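PDB 3LAY: zinc resistance-associated protein from Salmonella enterica subsp. enterica serovar Typhimurium, which modulates the ZraPSR envelope stress response as a periplasmic, zinc-binding accessory protein with both regulatory and chaperone functions. Local coordinates for residues 77-82 against 138-143; 89-94 against 127-132; 99-104 against 117-122. One frame throughout, in Å; residues are numbered along the deposited sequence.

Interaction 1 of 3, residues 77-82 against 138-143; sequences QKIYDD and VAMAQA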
ATOM      1  N   GLN J  77     -19.959 -11.660  17.920  1.00 30.37           N
ATOM      2  CA  GLN J  77     -20.411 -10.312  17.664  1.00 29.64           C
ATOM      3  C   GLN J  77     -21.135  -9.789  18.863  1.00 29.10           C
ATOM      4  O   GLN J  77     -20.925  -8.653  19.261  1.00 27.15           O
ATOM      5  CB  GLN J  77     -21.308 -10.244  16.435  1.00 29.74           C
ATOM      6  CG  GLN J  77     -22.000  -8.893  16.253  1.00 31.28           C
ATOM      7  N   LYS J  78     -21.959 -10.637  19.473  1.00 28.73           N
ATOM      8  CA  LYS J  78     -22.737 -10.201  20.626  1.00 29.13           C
ATOM      9  C   LYS J  78     -21.801  -9.893  21.831  1.00 28.96           C
ATOM     10  O   LYS J  78     -21.939  -8.844  22.489  1.00 28.63           O
ATOM     11  CB  LYS J  78     -23.810 -11.239  20.986  1.00 28.57           C
ATOM     12  CG  LYS J  78     -24.886 -10.694  21.927  1.00 31.88           C
ATOM     13  CD  LYS J  78     -25.689 -11.841  22.637  1.00 37.25           C
ATOM     14  N   ILE J  79     -20.838 -10.781  22.100  1.00 27.57           N
ATOM     15  CA  ILE J  79     -19.931 -10.549  23.193  1.00 27.73           C
ATOM     16  C   ILE J  79     -19.202  -9.208  22.994  1.00 28.27           C
ATOM     17  O   ILE J  79     -19.058  -8.420  23.916  1.00 26.35           O
ATOM     18  CB  ILE J  79     -18.972 -11.746  23.363  1.00 29.44           C
ATOM     19  CG1 ILE J  79     -19.758 -12.985  23.869  1.00 27.42           C
ATOM     20  CG2 ILE J  79     -17.797 -11.407  24.326  1.00 25.29           C
ATOM     21  CD1 ILE J  79     -19.019 -14.333  23.715  1.00 24.21           C
ATOM     22  N   TYR J  80     -18.802  -8.925  21.769  1.00 29.48           N
ATOM     23  CA  TYR J  80     -18.114  -7.664  21.489  1.00 31.48           C
ATOM     24  C   TYR J  80     -19.006  -6.426  21.631  1.00 31.97           C
ATOM     25  O   TYR J  80     -18.550  -5.407  22.116  1.00 32.96           O
ATOM     26  CB  TYR J  80     -17.420  -7.691  20.118  1.00 30.87           C
ATOM     27  CG  TYR J  80     -16.010  -8.150  20.186  1.00 34.39           C
ATOM     28  CD1 TYR J  80     -14.974  -7.252  20.034  1.00 42.34           C
ATOM     29  CD2 TYR J  80     -15.696  -9.465  20.484  1.00 39.28           C
ATOM     30  CE1 TYR J  80     -13.648  -7.654  20.120  1.00 43.76           C
ATOM     31  CE2 TYR J  80     -14.395  -9.883  20.568  1.00 41.69           C
ATOM     32  CZ  TYR J  80     -13.368  -8.965  20.379  1.00 44.60           C
ATOM     33  OH  TYR J  80     -12.057  -9.350  20.469  1.00 47.48           O
ATOM     34  N   ASP J  81     -20.255  -6.510  21.199  1.00 32.61           N
ATOM     35  CA  ASP J  81     -21.173  -5.388  21.338  1.00 33.13           C
ATOM     36  C   ASP J  81     -21.392  -5.145  22.798  1.00 32.77           C
ATOM     37  O   ASP J  81     -21.408  -4.001  23.252  1.00 33.86           O
ATOM     38  CB  ASP J  81     -22.549  -5.646  20.663  1.00 32.95           C
ATOM     39  CG  ASP J  81     -22.464  -5.682  19.132  1.00 35.32           C
ATOM     40  OD1 ASP J  81     -21.425  -5.242  18.577  1.00 39.24           O
ATOM     41  OD2 ASP J  81     -23.421  -6.156  18.477  1.00 38.29           O
ATOM     42  N   ASP J  82     -21.572  -6.212  23.548  1.00 32.23           N
ATOM     43  CA  ASP J  82     -21.813  -6.028  24.947  1.00 32.00           C
ATOM     44  C   ASP J  82     -20.680  -5.278  25.539  1.00 30.81           C
ATOM     45  O   ASP J  82     -20.887  -4.300  26.247  1.00 29.58           O
ATOM     46  CB  ASP J  82     -22.051  -7.351  25.621  1.00 32.86           C
ATOM     47  CG  ASP J  82     -23.416  -7.902  25.299  1.00 33.87           C
ATOM     48  OD1 ASP J  82     -24.222  -7.118  24.715  1.00 32.23           O
ATOM     49  OD2 ASP J  82     -23.680  -9.088  25.640  1.00 33.17           O
ATOM     50  N   VAL J 138     -12.508 -13.906  28.361  1.00 28.80           N
ATOM     51  CA  VAL J 138     -12.929 -15.093  29.089  1.00 28.54           C
ATOM     52  C   VAL J 138     -14.303 -15.565  28.588  1.00 31.23           C
ATOM     53  O   VAL J 138     -14.581 -16.772  28.467  1.00 31.36           O
ATOM     54  CB  VAL J 138     -13.038 -14.793  30.597  1.00 28.73           C
ATOM     55  CG1 VAL J 138     -13.772 -15.886  31.285  1.00 17.58           C
ATOM     56  CG2 VAL J 138     -11.660 -14.558  31.187  1.00 24.46           C
ATOM     57  N   ALA J 139     -15.172 -14.600  28.325  1.00 32.85           N
ATOM     58  CA  ALA J 139     -16.485 -14.915  27.805  1.00 34.16           C
ATOM     59  C   ALA J 139     -16.271 -15.683  26.505  1.00 35.07           C
ATOM     60  O   ALA J 139     -16.756 -16.830  26.362  1.00 36.36           O
ATOM     61  CB  ALA J 139     -17.279 -13.653  27.555  1.00 33.93           C
ATOM     62  N   MET J 140     -15.520 -15.061  25.582  1.00 34.14           N
ATOM     63  CA  MET J 140     -15.204 -15.668  24.289  1.00 33.81           C
ATOM     64  C   MET J 140     -14.703 -17.087  24.463  1.00 34.26           C
ATOM     65  O   MET J 140     -15.218 -18.005  23.810  1.00 33.40           O
ATOM     66  CB  MET J 140     -14.128 -14.871  23.547  1.00 33.98           C
ATOM     67  CG  MET J 140     -14.576 -13.531  23.055  1.00 36.35           C
ATOM     68  SD  MET J 140     -15.619 -13.614  21.596  1.00 39.68           S
ATOM     69  CE  MET J 140     -14.431 -13.799  20.265  1.00 38.02           C
ATOM     70  N   ALA J 141     -13.705 -17.277  25.342  1.00 34.41           N
ATOM     71  CA  ALA J 141     -13.134 -18.627  25.561  1.00 34.45           C
ATOM     72  C   ALA J 141     -14.204 -19.575  26.049  1.00 33.69           C
ATOM     73  O   ALA J 141     -14.288 -20.710  25.583  1.00 34.23           O
ATOM     74  CB  ALA J 141     -11.951 -18.609  26.560  1.00 34.35           C
ATOM     75  N   GLN J 142     -15.039 -19.108  26.962  1.00 32.23           N
ATOM     76  CA  GLN J 142     -16.080 -19.971  27.474  1.00 32.53           C
ATOM     77  C   GLN J 142     -17.121 -20.338  26.424  1.00 33.28           C
ATOM     78  O   GLN J 142     -17.830 -21.311  26.596  1.00 32.48           O
ATOM     79  CB  GLN J 142     -16.750 -19.365  28.718  1.00 32.38           C
ATOM     80  CG  GLN J 142     -15.926 -19.478  29.970  1.00 27.01           C
ATOM     81  CD  GLN J 142     -16.555 -18.764  31.115  1.00 28.40           C
ATOM     82  OE1 GLN J 142     -17.091 -17.660  30.947  1.00 33.32           O
ATOM     83  NE2 GLN J 142     -16.486 -19.355  32.301  1.00 25.27           N
ATOM     84  N   ALA J 143     -17.230 -19.568  25.339  1.00 35.10           N
ATOM     85  CA  ALA J 143     -18.191 -19.918  24.262  1.00 35.52           C
ATOM     86  C   ALA J 143     -17.574 -20.816  23.199  1.00 37.14           C
ATOM     87  O   ALA J 143     -18.219 -21.155  22.253  1.00 37.55           O
ATOM     88  CB  ALA J 143     -18.795 -18.699  23.635  1.00 34.97           C
TER

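Interaction 2 of 3, residues 89-94 against 127-132; sequences ALRQQL and QKLDEQ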
ATOM      1  N   ALA J  89     -18.540   4.713  27.949  1.00 22.89           N
ATOM      2  CA  ALA J  89     -18.160   5.982  28.588  1.00 22.17           C
ATOM      3  C   ALA J  89     -16.704   5.940  29.075  1.00 22.97           C
ATOM      4  O   ALA J  89     -16.032   6.968  29.151  1.00 24.76           O
ATOM      5  CB  ALA J  89     -19.095   6.341  29.718  1.00 17.15           C
ATOM      6  N   LEU J  90     -16.233   4.741  29.384  1.00 23.10           N
ATOM      7  CA  LEU J  90     -14.928   4.540  29.942  1.00 23.15           C
ATOM      8  C   LEU J  90     -13.879   4.739  28.869  1.00 23.20           C
ATOM      9  O   LEU J  90     -12.865   5.377  29.095  1.00 23.47           O
ATOM     10  CB  LEU J  90     -14.878   3.149  30.564  1.00 22.98           C
ATOM     11  CG  LEU J  90     -13.726   2.786  31.480  1.00 24.45           C
ATOM     12  CD1 LEU J  90     -13.592   3.711  32.721  1.00 21.44           C
ATOM     13  CD2 LEU J  90     -13.931   1.351  31.889  1.00 21.74           C
ATOM     14  N   ARG J  91     -14.140   4.266  27.673  1.00 23.05           N
ATOM     15  CA  ARG J  91     -13.201   4.501  26.603  1.00 24.43           C
ATOM     16  C   ARG J  91     -13.128   5.967  26.177  1.00 25.02           C
ATOM     17  O   ARG J  91     -12.066   6.447  25.780  1.00 24.77           O
ATOM     18  CB  ARG J  91     -13.548   3.652  25.396  1.00 25.63           C
ATOM     19  CG  ARG J  91     -13.220   2.196  25.592  1.00 29.01           C
ATOM     20  CD  ARG J  91     -13.553   1.344  24.361  1.00 32.98           C
ATOM     21  NE  ARG J  91     -14.969   1.026  24.200  1.00 31.59           N
ATOM     22  CZ  ARG J  91     -15.828   1.716  23.478  1.00 30.23           C
ATOM     23  NH1 ARG J  91     -15.423   2.799  22.863  1.00 31.22           N
ATOM     24  NH2 ARG J  91     -17.105   1.327  23.395  1.00 32.45           N
ATOM     25  N   GLN J  92     -14.266   6.662  26.213  1.00 26.10           N
ATOM     26  CA  GLN J  92     -14.329   8.076  25.836  1.00 26.23           C
ATOM     27  C   GLN J  92     -13.460   8.856  26.803  1.00 27.30           C
ATOM     28  O   GLN J  92     -12.555   9.595  26.354  1.00 29.06           O
ATOM     29  CB  GLN J  92     -15.754   8.577  25.881  1.00 26.52           C
ATOM     30  CG  GLN J  92     -16.015   9.942  25.212  1.00 29.14           C
ATOM     31  CD  GLN J  92     -17.498  10.394  25.316  1.00 25.74           C
ATOM     32  N   GLN J  93     -13.693   8.654  28.116  1.00 26.54           N
ATOM     33  CA  GLN J  93     -12.936   9.312  29.182  1.00 26.86           C
ATOM     34  C   GLN J  93     -11.444   9.078  28.979  1.00 26.27           C
ATOM     35  O   GLN J  93     -10.664   9.993  29.103  1.00 22.93           O
ATOM     36  CB  GLN J  93     -13.411   8.830  30.588  1.00 28.33           C
ATOM     37  CG  GLN J  93     -14.628   9.644  31.171  1.00 33.83           C
ATOM     38  CD  GLN J  93     -15.578   8.931  32.276  1.00 36.02           C
ATOM     39  OE1 GLN J  93     -15.363   7.796  32.751  1.00 34.24           O
ATOM     40  NE2 GLN J  93     -16.644   9.649  32.629  1.00 36.38           N
ATOM     41  N   LEU J  94     -11.067   7.836  28.654  1.00 27.57           N
ATOM     42  CA  LEU J  94      -9.662   7.481  28.424  1.00 27.52           C
ATOM     43  C   LEU J  94      -9.069   8.220  27.248  1.00 26.28           C
ATOM     44  O   LEU J  94      -7.942   8.582  27.265  1.00 27.83           O
ATOM     45  CB  LEU J  94      -9.498   5.986  28.177  1.00 28.18           C
ATOM     46  CG  LEU J  94      -8.030   5.496  28.097  1.00 27.66           C
ATOM     47  CD1 LEU J  94      -7.209   6.004  29.253  1.00 25.42           C
ATOM     48  CD2 LEU J  94      -7.957   4.006  28.058  1.00 27.06           C
ATOM     49  N   GLN J 127      -6.910   0.649  33.876  1.00 33.63           N
ATOM     50  CA  GLN J 127      -7.052  -0.546  34.655  1.00 35.70           C
ATOM     51  C   GLN J 127      -8.502  -1.045  34.569  1.00 34.58           C
ATOM     52  O   GLN J 127      -8.739  -2.267  34.409  1.00 35.22           O
ATOM     53  CB  GLN J 127      -6.528  -0.344  36.095  1.00 37.42           C
ATOM     54  CG  GLN J 127      -7.014  -1.367  37.132  1.00 43.81           C
ATOM     55  CD  GLN J 127      -8.268  -0.903  37.932  1.00 51.61           C
ATOM     56  OE1 GLN J 127      -8.493   0.321  38.137  1.00 56.36           O
ATOM     57  NE2 GLN J 127      -9.047  -1.875  38.429  1.00 46.22           N
ATOM     58  N   LYS J 128      -9.459  -0.125  34.671  1.00 32.84           N
ATOM     59  CA  LYS J 128     -10.857  -0.487  34.515  1.00 31.71           C
ATOM     60  C   LYS J 128     -11.091  -1.018  33.128  1.00 30.89           C
ATOM     61  O   LYS J 128     -11.819  -1.943  32.931  1.00 30.31           O
ATOM     62  CB  LYS J 128     -11.814   0.687  34.754  1.00 31.86           C
ATOM     63  CG  LYS J 128     -12.413   0.787  36.169  1.00 36.42           C
ATOM     64  CD  LYS J 128     -11.878   1.860  37.063  1.00 41.55           C
ATOM     65  CE  LYS J 128     -12.712   3.138  36.975  1.00 43.48           C
ATOM     66  NZ  LYS J 128     -11.987   4.322  37.586  1.00 46.31           N
ATOM     67  N   LEU J 129     -10.436  -0.480  32.131  1.00 31.99           N
ATOM     68  CA  LEU J 129     -10.777  -0.950  30.809  1.00 32.47           C
ATOM     69  C   LEU J 129     -10.318  -2.357  30.603  1.00 33.29           C
ATOM     70  O   LEU J 129     -11.040  -3.173  30.071  1.00 34.36           O
ATOM     71  CB  LEU J 129     -10.241  -0.009  29.756  1.00 32.83           C
ATOM     72  CG  LEU J 129     -10.699  -0.150  28.298  1.00 32.39           C
ATOM     73  CD1 LEU J 129     -12.167  -0.255  28.207  1.00 34.18           C
ATOM     74  CD2 LEU J 129     -10.199   1.050  27.476  1.00 31.77           C
ATOM     75  N   ASP J 130      -9.115  -2.653  31.046  1.00 34.20           N
ATOM     76  CA  ASP J 130      -8.563  -3.988  30.918  1.00 35.00           C
ATOM     77  C   ASP J 130      -9.375  -5.050  31.626  1.00 35.24           C
ATOM     78  O   ASP J 130      -9.507  -6.157  31.132  1.00 35.93           O
ATOM     79  CB  ASP J 130      -7.140  -3.985  31.455  1.00 36.27           C
ATOM     80  CG  ASP J 130      -6.165  -3.180  30.558  1.00 42.16           C
ATOM     81  OD1 ASP J 130      -6.319  -3.193  29.316  1.00 49.53           O
ATOM     82  OD2 ASP J 130      -5.234  -2.560  31.095  1.00 49.55           O
ATOM     83  N   GLU J 131      -9.890  -4.759  32.807  1.00 35.58           N
ATOM     84  CA  GLU J 131     -10.704  -5.737  33.454  1.00 37.03           C
ATOM     85  C   GLU J 131     -11.862  -6.159  32.540  1.00 35.99           C
ATOM     86  O   GLU J 131     -12.172  -7.363  32.407  1.00 36.13           O
ATOM     87  CB  GLU J 131     -11.261  -5.207  34.766  1.00 39.40           C
ATOM     88  CG  GLU J 131     -10.235  -5.119  35.878  1.00 44.23           C
ATOM     89  CD  GLU J 131     -10.854  -4.795  37.222  1.00 50.91           C
ATOM     90  OE1 GLU J 131     -12.081  -5.051  37.403  1.00 55.47           O
ATOM     91  OE2 GLU J 131     -10.104  -4.321  38.100  1.00 53.73           O
ATOM     92  N   GLN J 132     -12.497  -5.168  31.915  1.00 33.62           N
ATOM     93  CA  GLN J 132     -13.575  -5.442  31.005  1.00 31.69           C
ATOM     94  C   GLN J 132     -13.071  -6.286  29.875  1.00 30.93           C
ATOM     95  O   GLN J 132     -13.747  -7.204  29.472  1.00 33.94           O
ATOM     96  CB  GLN J 132     -14.247  -4.163  30.513  1.00 31.28           C
ATOM     97  CG  GLN J 132     -14.917  -3.325  31.631  1.00 31.98           C
ATOM     98  CD  GLN J 132     -15.955  -4.102  32.389  1.00 33.97           C
ATOM     99  OE1 GLN J 132     -16.700  -4.892  31.813  1.00 38.35           O
ATOM    100  NE2 GLN J 132     -16.006  -3.899  33.687  1.00 37.56           N
TER

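Interaction 3 of 3, residues 99-104 against 117-122; sequences YEYNAL and AVAKEM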
ATOM      1  N   TYR J  99      -5.662  12.888  25.235  1.00 28.17           N
ATOM      2  CA  TYR J  99      -5.459  14.152  24.536  1.00 28.09           C
ATOM      3  C   TYR J  99      -4.958  15.228  25.528  1.00 28.07           C
ATOM      4  O   TYR J  99      -4.012  15.966  25.277  1.00 27.52           O
ATOM      5  CB  TYR J  99      -6.748  14.649  23.888  1.00 28.18           C
ATOM      6  CG  TYR J  99      -7.256  13.941  22.641  1.00 27.86           C
ATOM      7  CD1 TYR J  99      -6.526  13.911  21.474  1.00 29.95           C
ATOM      8  CD2 TYR J  99      -8.517  13.442  22.601  1.00 31.70           C
ATOM      9  CE1 TYR J  99      -7.021  13.334  20.329  1.00 29.83           C
ATOM     10  CE2 TYR J  99      -9.019  12.864  21.471  1.00 32.55           C
ATOM     11  CZ  TYR J  99      -8.273  12.804  20.345  1.00 31.67           C
ATOM     12  OH  TYR J  99      -8.829  12.198  19.252  1.00 34.37           O
ATOM     13  N   GLU J 100      -5.629  15.316  26.658  1.00 27.11           N
ATOM     14  CA  GLU J 100      -5.227  16.235  27.680  1.00 25.65           C
ATOM     15  C   GLU J 100      -3.727  16.043  27.997  1.00 24.00           C
ATOM     16  O   GLU J 100      -2.975  17.003  28.067  1.00 25.26           O
ATOM     17  CB  GLU J 100      -6.098  16.013  28.923  1.00 24.85           C
ATOM     18  CG  GLU J 100      -5.715  16.912  30.048  1.00 27.91           C
ATOM     19  CD  GLU J 100      -6.680  16.961  31.225  1.00 31.36           C
ATOM     20  OE1 GLU J 100      -7.660  16.180  31.328  1.00 32.90           O
ATOM     21  OE2 GLU J 100      -6.425  17.828  32.080  1.00 38.41           O
ATOM     22  N   TYR J 101      -3.309  14.796  28.164  1.00 21.67           N
ATOM     23  CA  TYR J 101      -1.915  14.448  28.472  1.00 20.17           C
ATOM     24  C   TYR J 101      -0.969  14.972  27.457  1.00 21.21           C
ATOM     25  O   TYR J 101       0.109  15.480  27.788  1.00 22.00           O
ATOM     26  CB  TYR J 101      -1.763  12.936  28.455  1.00 19.36           C
ATOM     27  CG  TYR J 101      -0.407  12.377  28.803  1.00 14.28           C
ATOM     28  CD1 TYR J 101       0.074  12.427  30.098  1.00 11.70           C
ATOM     29  CD2 TYR J 101       0.338  11.696  27.862  1.00  9.70           C
ATOM     30  CE1 TYR J 101       1.306  11.871  30.435  1.00  9.11           C
ATOM     31  CE2 TYR J 101       1.568  11.115  28.182  1.00  6.50           C
ATOM     32  CZ  TYR J 101       2.045  11.221  29.460  1.00 10.19           C
ATOM     33  OH  TYR J 101       3.259  10.675  29.776  1.00 11.04           O
ATOM     34  N   ASN J 102      -1.354  14.798  26.195  1.00 21.62           N
ATOM     35  CA  ASN J 102      -0.519  15.205  25.091  1.00 21.15           C
ATOM     36  C   ASN J 102      -0.494  16.726  25.009  1.00 22.01           C
ATOM     37  O   ASN J 102       0.520  17.339  24.642  1.00 20.54           O
ATOM     38  CB  ASN J 102      -0.968  14.495  23.820  1.00 21.35           C
ATOM     39  CG  ASN J 102      -0.369  13.113  23.707  1.00 18.34           C
ATOM     40  OD1 ASN J 102       0.814  12.966  23.755  1.00 25.49           O
ATOM     41  ND2 ASN J 102      -1.173  12.121  23.553  1.00 17.72           N
ATOM     42  N   ALA J 103      -1.602  17.329  25.430  1.00 22.63           N
ATOM     43  CA  ALA J 103      -1.697  18.778  25.508  1.00 22.72           C
ATOM     44  C   ALA J 103      -0.660  19.236  26.538  1.00 21.84           C
ATOM     45  O   ALA J 103       0.192  20.102  26.265  1.00 20.34           O
ATOM     46  CB  ALA J 103      -3.099  19.200  25.918  1.00 21.76           C
ATOM     47  N   LEU J 104      -0.696  18.599  27.694  1.00 20.92           N
ATOM     48  CA  LEU J 104       0.204  18.971  28.758  1.00 21.47           C
ATOM     49  C   LEU J 104       1.653  18.829  28.323  1.00 22.39           C
ATOM     50  O   LEU J 104       2.444  19.731  28.529  1.00 20.32           O
ATOM     51  CB  LEU J 104      -0.090  18.156  30.010  1.00 20.44           C
ATOM     52  CG  LEU J 104      -1.486  18.510  30.539  1.00 23.42           C
ATOM     53  CD1 LEU J 104      -1.917  17.607  31.716  1.00 27.28           C
ATOM     54  CD2 LEU J 104      -1.572  19.997  30.925  1.00 19.57           C
ATOM     55  N   ALA J 117      -0.595  13.927  37.526  1.00 26.45           N
ATOM     56  CA  ALA J 117      -1.974  13.719  37.982  1.00 27.53           C
ATOM     57  C   ALA J 117      -2.818  13.140  36.854  1.00 30.42           C
ATOM     58  O   ALA J 117      -3.687  12.268  37.102  1.00 31.29           O
ATOM     59  CB  ALA J 117      -2.591  14.990  38.505  1.00 25.53           C
ATOM     60  N   VAL J 118      -2.543  13.597  35.617  1.00 31.39           N
ATOM     61  CA  VAL J 118      -3.255  13.123  34.438  1.00 31.23           C
ATOM     62  C   VAL J 118      -2.782  11.715  34.092  1.00 31.38           C
ATOM     63  O   VAL J 118      -3.561  10.876  33.636  1.00 31.12           O
ATOM     64  CB  VAL J 118      -3.106  14.128  33.273  1.00 31.96           C
ATOM     65  CG1 VAL J 118      -3.439  13.503  31.898  1.00 30.79           C
ATOM     66  CG2 VAL J 118      -3.995  15.352  33.559  1.00 31.97           C
ATOM     67  N   ALA J 119      -1.508  11.434  34.320  1.00 31.55           N
ATOM     68  CA  ALA J 119      -1.017  10.058  34.079  1.00 31.48           C
ATOM     69  C   ALA J 119      -1.774   9.121  34.980  1.00 30.70           C
ATOM     70  O   ALA J 119      -2.158   8.047  34.537  1.00 30.92           O
ATOM     71  CB  ALA J 119       0.487   9.911  34.314  1.00 29.35           C
ATOM     72  N   LYS J 120      -2.045   9.541  36.217  1.00 30.38           N
ATOM     73  CA  LYS J 120      -2.738   8.641  37.161  1.00 31.63           C
ATOM     74  C   LYS J 120      -4.175   8.412  36.739  1.00 29.80           C
ATOM     75  O   LYS J 120      -4.622   7.303  36.715  1.00 28.25           O
ATOM     76  CB  LYS J 120      -2.686   9.157  38.595  1.00 32.39           C
ATOM     77  CG  LYS J 120      -1.297   9.456  39.091  1.00 38.53           C
ATOM     78  CD  LYS J 120      -0.399   8.227  39.117  1.00 47.58           C
ATOM     79  CE  LYS J 120       0.961   8.584  39.773  1.00 51.98           C
ATOM     80  NZ  LYS J 120       1.708   7.362  40.246  1.00 53.01           N
ATOM     81  N   GLU J 121      -4.891   9.468  36.387  1.00 29.79           N
ATOM     82  CA  GLU J 121      -6.243   9.301  35.916  1.00 30.20           C
ATOM     83  C   GLU J 121      -6.231   8.293  34.794  1.00 30.59           C
ATOM     84  O   GLU J 121      -7.029   7.376  34.798  1.00 32.58           O
ATOM     85  CB  GLU J 121      -6.865  10.636  35.498  1.00 30.93           C
ATOM     86  CG  GLU J 121      -7.194  11.545  36.706  1.00 34.20           C
ATOM     87  CD  GLU J 121      -7.574  12.984  36.342  1.00 41.29           C
ATOM     88  OE1 GLU J 121      -6.933  13.593  35.441  1.00 43.73           O
ATOM     89  OE2 GLU J 121      -8.502  13.515  37.000  1.00 46.63           O
ATOM     90  N   MET J 122      -5.300   8.410  33.855  1.00 31.60           N
ATOM     91  CA  MET J 122      -5.229   7.435  32.758  1.00 31.97           C
ATOM     92  C   MET J 122      -4.939   6.058  33.235  1.00 31.03           C
ATOM     93  O   MET J 122      -5.457   5.094  32.685  1.00 31.27           O
ATOM     94  CB  MET J 122      -4.152   7.793  31.741  1.00 33.08           C
ATOM     95  CG  MET J 122      -4.533   8.863  30.768  1.00 34.37           C
ATOM     96  SD  MET J 122      -3.144   9.369  29.736  1.00 39.89           S
ATOM     97  CE  MET J 122      -2.266   7.853  29.388  1.00 40.02           C
TER

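Interaction 1 of 3, residues 77-82 against 138-143
Ala143 N is held by two carbonyls as helix 112-142 runs out: Met140 O at 3.0 Å and, more weakly, Ala139 O. Ala139, Met140 and Ala143, joined in this way, all meet Ile79 on the other arm of an antiparallel helical hairpin, the fold of each subunit in the decameric α-helical barrel. The short helical segments here run at 164° to one another with their axes 10.2 Å apart, and no hydrogen bond joins them, so the contact is apolar. Ile79 points at the partner helix and divides its two branches. CG2, anti to the backbone N, rests on Ala139 CB at 4.0 Å and on the CG of Met140. The longer branch (chi1 -69°) extends past it, placing CD1 4.0 Å from the backbone N of Met140 and within 4.4 Å of Ala143 CB. Met140 leaves its helix at a slant to the contact, but bends at chi2 and chi3 bring its sulfur and methyl back toward helix 70-106. Arg136 adds to the cover over both Ile79 and Tyr80, while Met140 and Ala143 also touch Ala76 and Thr75 one turn earlier on helix 70-106. The far side of helix 112-142 faces the second subunit, whose Leu105 packs on Ala141 and Thr112 on Val138. Met140 crosses Tyr80 at about a right angle in an edge-on Met-aromatic contact: SD lies 5.3 Å from the ring centroid, 87° off its normal, and CE meets Tyr80 CE2 at 3.9 Å.

Interaction 2 of 3, residues 89-94 against 127-132
Leu129 sets both its methyls against the CG of Arg91, CD1 and CD2 each 3.7 Å away, so the arginine's aliphatic base lies across the fork of the leucine. Leu129 CD2 also meets Leu94 CD2 at 3.8 Å. Leu90, Leu94 and Leu129 share one conformation, CG anti to the backbone N and beside the carbonyl carbon, which turns each forked end toward the opposite arm of this antiparallel helical hairpin. Leu90 crosses Lys128 at about a right angle and lays CD2 on the lysine CB, 3.6 Å away. Beyond that carbon Lys128 bends at chi2 and chi3, leaving the contact, and its NZ is hydrogen-bonded to Ser124 OG. Arg91 also turns, at chi3 (-78°); NE is hydrogen-bonded to Thr87 OG1 and NH2 to Tyr84 O. Its CG thus packs on Leu129 while its charged end is held by its own helix, which is kinked at Ala89 and Leu90. The segments run at 144°, 10.1 Å apart at the axes. From helix 112-142, Leu125 touches Leu90 and Leu94; from helix 70-106, Tyr83 and Thr87 touch Leu129. Outside the hairpin, Thr106 of the third subunit packs on Gln92.

Interaction 3 of 3, residues 99-104 against 117-122
Val118 fits among three side chains of the facing helix, CG1 turned to Tyr101 and CG2 to Leu104 and Glu100. Its CG1 lies against the base of Tyr101, 3.9 Å from CB, at the edge of the ring and near its plane. CG2 meets Leu104 CD1 tip to tip at 3.6 Å and has the carboxylate of Glu100 beside it, OE2 at 3.8 Å. One turn further along helix 112-142, Met122 comes in at about a right angle to Tyr101. Its sulfur sits 4.0 Å from Tyr101 CB and 4.7 Å from the ring centroid, 30° off the normal, an oblique Met-aromatic contact. Ala119 CB adds a looser touch on CE1 of the same ring, at 4.4 Å. Tyr101 holds CG anti to its backbone N (chi1 -178°), which sends the ring out past the flank of the helix pair, toward the second subunit. The two segments belong to an antiparallel helical hairpin near its turn, crossing at 160°, and their closest alpha carbons are those of Tyr101 and Val118. Ile115, a turn before Val118 toward the connection, packs on both Tyr101 and Leu104. Further out, Tyr101 OH is hydrogen-bonded to Asp137 OD2 of the second subunit, whose Val134 also packs on Tyr101 and Ala119; the ring is therefore fixed at its far end by another chain. Glu100 OE1 and Glu121 OE1 lie 4.9 Å apart, a like-charge approach that Lys97 probably eases through long, weak ion pairs to both. On the other flank of helix 70-106, Tyr99 of the third subunit packs on Asn102 and Ala103.

In the fold
All three contacts join helix 70-106 to helix 112-142, nested from the open ends of the hairpin (interaction 1) toward its turn (interaction 3). Interactions 1 and 3 lie on opposite sides of the chain's centre, their centres about 31 Å apart; interaction 2 lies close to that centre and touches interaction 3 through Leu94 and the Met122 carbonyl. Interactions 1 and 2 are surface contacts, although Leu129 is buried, whereas half of the touching residues in interaction 3 are buried. Methionine meets tyrosine at both ends, edge-on in interaction 1 and obliquely in interaction 3, while leucines dominate the middle. The second subunit reaches all three, the third interactions 2 and 3.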